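SsfS6 (Streptomyces sp. SF2575, PDB 4FZR) is a two-domain protein of the GT-B clan, related to the erythromycin biosynthesis protein CIII family, with two parallel beta sheets flanked by helices. Local coordinates at residues A38-G43 with A61-A66; A42-L47 with D390-I395. All blocks are in the same frame, centred on the assembly; numbering follows the deposited sequence.

Contact 1: A38-G43 with A61-A66; sequences ALRAAG and AGLPFA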
# COMPACT_ATOMS: atom_id res chain seq x y z
N ALA A 38 2.73 7.17 2.77
CA ALA A 38 3.05 8.55 2.44
C ALA A 38 4.54 8.78 2.61
O ALA A 38 5.18 9.47 1.81
CB ALA A 38 2.26 9.51 3.33
N LEU A 39 5.10 8.18 3.66
CA LEU A 39 6.54 8.24 3.90
C LEU A 39 7.29 7.52 2.78
O LEU A 39 8.24 8.05 2.22
CB LEU A 39 6.88 7.60 5.25
CG LEU A 39 6.35 8.33 6.48
CD1 LEU A 39 6.56 7.51 7.75
CD2 LEU A 39 7.01 9.70 6.61
N ARG A 40 6.84 6.31 2.47
CA ARG A 40 7.48 5.51 1.44
C ARG A 40 7.39 6.20 0.08
O ARG A 40 8.33 6.15 -0.71
CB ARG A 40 6.82 4.13 1.38
CG ARG A 40 7.70 3.05 0.80
CD ARG A 40 7.12 1.68 1.09
NE ARG A 40 7.84 0.60 0.42
CZ ARG A 40 7.37 -0.63 0.25
NH1 ARG A 40 6.16 -0.96 0.70
NH2 ARG A 40 8.11 -1.54 -0.37
N ALA A 41 6.27 6.87 -0.17
CA ALA A 41 6.09 7.60 -1.42
C ALA A 41 7.06 8.77 -1.51
O ALA A 41 7.43 9.21 -2.60
CB ALA A 41 4.67 8.09 -1.54
N ALA A 42 7.47 9.28 -0.35
CA ALA A 42 8.42 10.39 -0.29
C ALA A 42 9.86 9.89 -0.22
O ALA A 42 10.75 10.61 0.21
CB ALA A 42 8.11 11.28 0.90
N GLY A 43 10.07 8.64 -0.62
CA GLY A 43 11.41 8.11 -0.78
C GLY A 43 12.02 7.52 0.48
O GLY A 43 13.14 7.02 0.44
N ALA A 61 -1.34 -4.72 3.17
CA ALA A 61 -1.39 -3.29 2.86
C ALA A 61 -0.21 -2.88 1.98
O ALA A 61 -0.04 -1.70 1.65
CB ALA A 61 -1.39 -2.48 4.15
N GLY A 62 0.62 -3.86 1.61
CA GLY A 62 1.74 -3.63 0.72
C GLY A 62 2.96 -3.10 1.44
O GLY A 62 3.84 -2.50 0.82
N LEU A 63 3.04 -3.34 2.75
CA LEU A 63 4.13 -2.80 3.56
C LEU A 63 5.04 -3.90 4.13
O LEU A 63 4.60 -5.02 4.36
CB LEU A 63 3.57 -1.93 4.70
CG LEU A 63 2.84 -0.65 4.26
CD1 LEU A 63 2.11 -0.03 5.44
CD2 LEU A 63 3.82 0.35 3.66
N PRO A 64 6.32 -3.56 4.36
CA PRO A 64 7.27 -4.50 4.98
C PRO A 64 6.92 -4.78 6.44
O PRO A 64 6.54 -3.86 7.16
CB PRO A 64 8.61 -3.75 4.89
CG PRO A 64 8.41 -2.71 3.84
CD PRO A 64 6.98 -2.31 3.94
N PHE A 65 7.08 -6.03 6.87
CA PHE A 65 6.67 -6.45 8.21
C PHE A 65 7.77 -7.17 8.99
O PHE A 65 8.57 -7.91 8.42
CB PHE A 65 5.46 -7.38 8.12
CG PHE A 65 5.08 -8.01 9.43
CD1 PHE A 65 4.39 -7.27 10.39
CD2 PHE A 65 5.41 -9.32 9.72
CE1 PHE A 65 4.03 -7.83 11.60
CE2 PHE A 65 5.06 -9.89 10.94
CZ PHE A 65 4.37 -9.15 11.88
N ALA A 66 7.78 -6.96 10.31
CA ALA A 66 8.67 -7.68 11.21
C ALA A 66 7.96 -7.89 12.55
O ALA A 66 7.38 -6.96 13.09
CB ALA A 66 9.96 -6.90 11.42
O HOH W 1 6.77 -4.03 0.43

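Contact 2: A42-L47 with D390-I395; sequences AGHEVL and DIVRLI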
# COMPACT_ATOMS: atom_id res chain seq x y z
N ALA A 42 7.47 9.28 -0.35
CA ALA A 42 8.42 10.39 -0.29
C ALA A 42 9.86 9.89 -0.22
O ALA A 42 10.75 10.61 0.21
CB ALA A 42 8.11 11.28 0.90
N GLY A 43 10.07 8.64 -0.62
CA GLY A 43 11.41 8.11 -0.78
C GLY A 43 12.02 7.52 0.48
O GLY A 43 13.14 7.02 0.44
N HIS A 44 11.29 7.57 1.59
CA HIS A 44 11.82 7.09 2.86
C HIS A 44 11.68 5.57 2.98
O HIS A 44 10.94 4.94 2.24
CB HIS A 44 11.13 7.80 4.02
CG HIS A 44 11.14 9.29 3.89
ND1 HIS A 44 12.30 10.03 3.87
CD2 HIS A 44 10.13 10.18 3.74
CE1 HIS A 44 12.01 11.31 3.73
NE2 HIS A 44 10.70 11.43 3.65
N GLU A 45 12.43 4.99 3.92
CA GLU A 45 12.40 3.55 4.14
C GLU A 45 11.53 3.23 5.35
O GLU A 45 11.69 3.84 6.41
CB GLU A 45 13.82 3.03 4.35
CG GLU A 45 13.93 1.52 4.25
CD GLU A 45 15.36 1.05 4.10
OE1 GLU A 45 16.22 1.86 3.69
OE2 GLU A 45 15.63 -0.13 4.40
N VAL A 46 10.62 2.28 5.19
CA VAL A 46 9.65 1.98 6.24
C VAL A 46 9.63 0.50 6.61
O VAL A 46 9.70 -0.37 5.75
CB VAL A 46 8.22 2.42 5.83
CG1 VAL A 46 7.17 1.84 6.77
CG2 VAL A 46 8.13 3.94 5.78
N LEU A 47 9.53 0.23 7.91
CA LEU A 47 9.35 -1.12 8.40
C LEU A 47 8.30 -1.11 9.51
O LEU A 47 8.46 -0.43 10.52
CB LEU A 47 10.67 -1.69 8.93
CG LEU A 47 10.65 -3.13 9.46
CD1 LEU A 47 10.18 -4.10 8.39
CD2 LEU A 47 12.02 -3.53 9.96
N ASP A 390 1.10 15.95 3.17
CA ASP A 390 1.45 17.25 3.75
C ASP A 390 2.24 17.04 5.04
O ASP A 390 3.27 17.68 5.27
CB ASP A 390 0.21 18.10 4.05
CG ASP A 390 -0.58 18.49 2.80
OD1 ASP A 390 0.02 18.61 1.71
OD2 ASP A 390 -1.81 18.69 2.91
N ILE A 391 1.76 16.13 5.89
CA ILE A 391 2.39 15.85 7.18
C ILE A 391 3.81 15.31 7.04
O ILE A 391 4.67 15.57 7.89
CB ILE A 391 1.55 14.85 8.00
CG1 ILE A 391 0.25 15.51 8.48
CG2 ILE A 391 2.37 14.31 9.19
CD1 ILE A 391 0.45 16.78 9.26
N VAL A 392 4.07 14.56 5.97
CA VAL A 392 5.40 14.03 5.74
C VAL A 392 6.39 15.18 5.54
O VAL A 392 7.52 15.14 6.03
CB VAL A 392 5.45 13.07 4.53
CG1 VAL A 392 6.89 12.72 4.18
CG2 VAL A 392 4.65 11.80 4.83
N ARG A 393 5.96 16.21 4.82
CA ARG A 393 6.80 17.38 4.60
C ARG A 393 7.12 18.05 5.93
O ARG A 393 8.25 18.48 6.16
CB ARG A 393 6.12 18.36 3.65
CG ARG A 393 6.02 17.84 2.23
CD ARG A 393 5.29 18.79 1.32
NE ARG A 393 4.32 18.07 0.49
CZ ARG A 393 3.00 18.29 0.50
NH1 ARG A 393 2.45 19.19 1.30
NH2 ARG A 393 2.22 17.57 -0.29
N LEU A 394 6.13 18.13 6.80
CA LEU A 394 6.34 18.64 8.15
C LEU A 394 7.40 17.81 8.86
O LEU A 394 8.38 18.35 9.38
CB LEU A 394 5.03 18.62 8.95
CG LEU A 394 4.19 19.90 8.94
CD1 LEU A 394 3.90 20.36 7.53
CD2 LEU A 394 2.90 19.67 9.71
N ILE A 395 7.21 16.49 8.85
CA ILE A 395 8.10 15.58 9.56
C ILE A 395 9.55 15.76 9.12
O ILE A 395 10.46 15.77 9.96
CB ILE A 395 7.70 14.11 9.31
CG1 ILE A 395 6.42 13.78 10.08
CG2 ILE A 395 8.82 13.16 9.73
CD1 ILE A 395 5.84 12.42 9.74

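Contact 1: A38-G43 with A61-A66
R40 carries this contact from the last turn of helix 33-41, reaching across to the loop of 61-66 with its guanidinium group. The R40 chain leaves the helix with CG anti to the backbone N (chi1 -156°) and stays extended from CG to NE, which takes the guanidinium far enough to meet three successive residues, G62, L63 and P64. NH1 does most of the touching. It lies 2.8 Å from G62 O, which sits at the edge of the guanidinium near its plane, but the N-H points poorly at the oxygen (126°), so the hydrogen bond is weak. A water reinforces the link: R40 NH2 donates to it at 2.9 Å, and the water in turn gives a weak bond to G62 O. The same carbonyl is thus approached both directly and through solvent. G62 itself ends helix 55-60 in a Schellman motif, so the arginine is bound to the turn that leads from that helix into edge strand 65-67 of the N-terminal parallel sheet, within a Rossmann-like beta-alpha-beta succession. Over one face of the guanidinium lies the P64 ring, with P64 CD 3.6 Å from R40 NH1; the ring is displaced toward the rim of the planar group. L63 CA stands oblique to the guanidinium plane, 4.0 Å from R40 NH1, and the L63 side chain also packs on S36 and W37 of helix 33-41. P209 of the second subunit also packs on R40. Beyond R40 the helix closes at G43, the C-prime residue of a second Schellman motif, whose N bonds to R40 O at 3.0 Å.

Contact 2: A42-L47 with D390-I395
V392, on the C-terminal helix 388-395, faces the turn at A42-H44 with its CB directed toward it. From CB the chain forks. CG1 stands anti to the backbone N (chi1 171°), and this branch makes the whole contact between the two segments: it lies 3.8 Å from A42 CB and 4.1 Å from H44 NE2. The methyl group meets the imidazole at its edge, near the ring plane, beside CD2 and NE2, with the two side chains coming from opposite directions. The other branch, CG2, is directed at helix 33-41, where A38 and L39 receive it, so the forked valine fits both the helix and the turn that follows it. On the opposite segment, H44 keeps its ring over its own turn: A42 O lies 3.5 Å above the ring plane, over its centre. The histidine's NE2 is hydrogen-bonded to E396, just beyond the C-terminal segment, and M16 and I18 touch the side chain as well. In the GT-B fold the C-terminal helix commonly crosses back to pack on the N-terminal domain, and the pairing of 390-395 with 42-47 is consistent with that. Across these two segments the join is small (74 Å² buried) and made by van der Waals contact of one methyl, with A42 CB and with the imidazole edge, whereas the H44-E396 bond adds a directional polar tie next to it; a carboxylate there would probably favour a protonated imidazole.

In the fold
Contacts 1 and 2 lie about 9 Å apart, centre to centre, and share A42 and G43, the turn joining helix 33-41 to strand 45-51. Contact 1 leaves from R40 in the last turn of the helix toward 61-66, and contact 2 from A42 and H44 in the turn after it toward helix 388-395. The two are coupled directly: L39 O and H44 N, 3.1 Å apart, probably share a hydrogen bond, and P64 CG packs 3.3 Å from V46 O. Strands 65-67 and 45-51 are neighbours in the same parallel sheet. Both contacts also reach the second subunit, where A389 of that copy packs on A42.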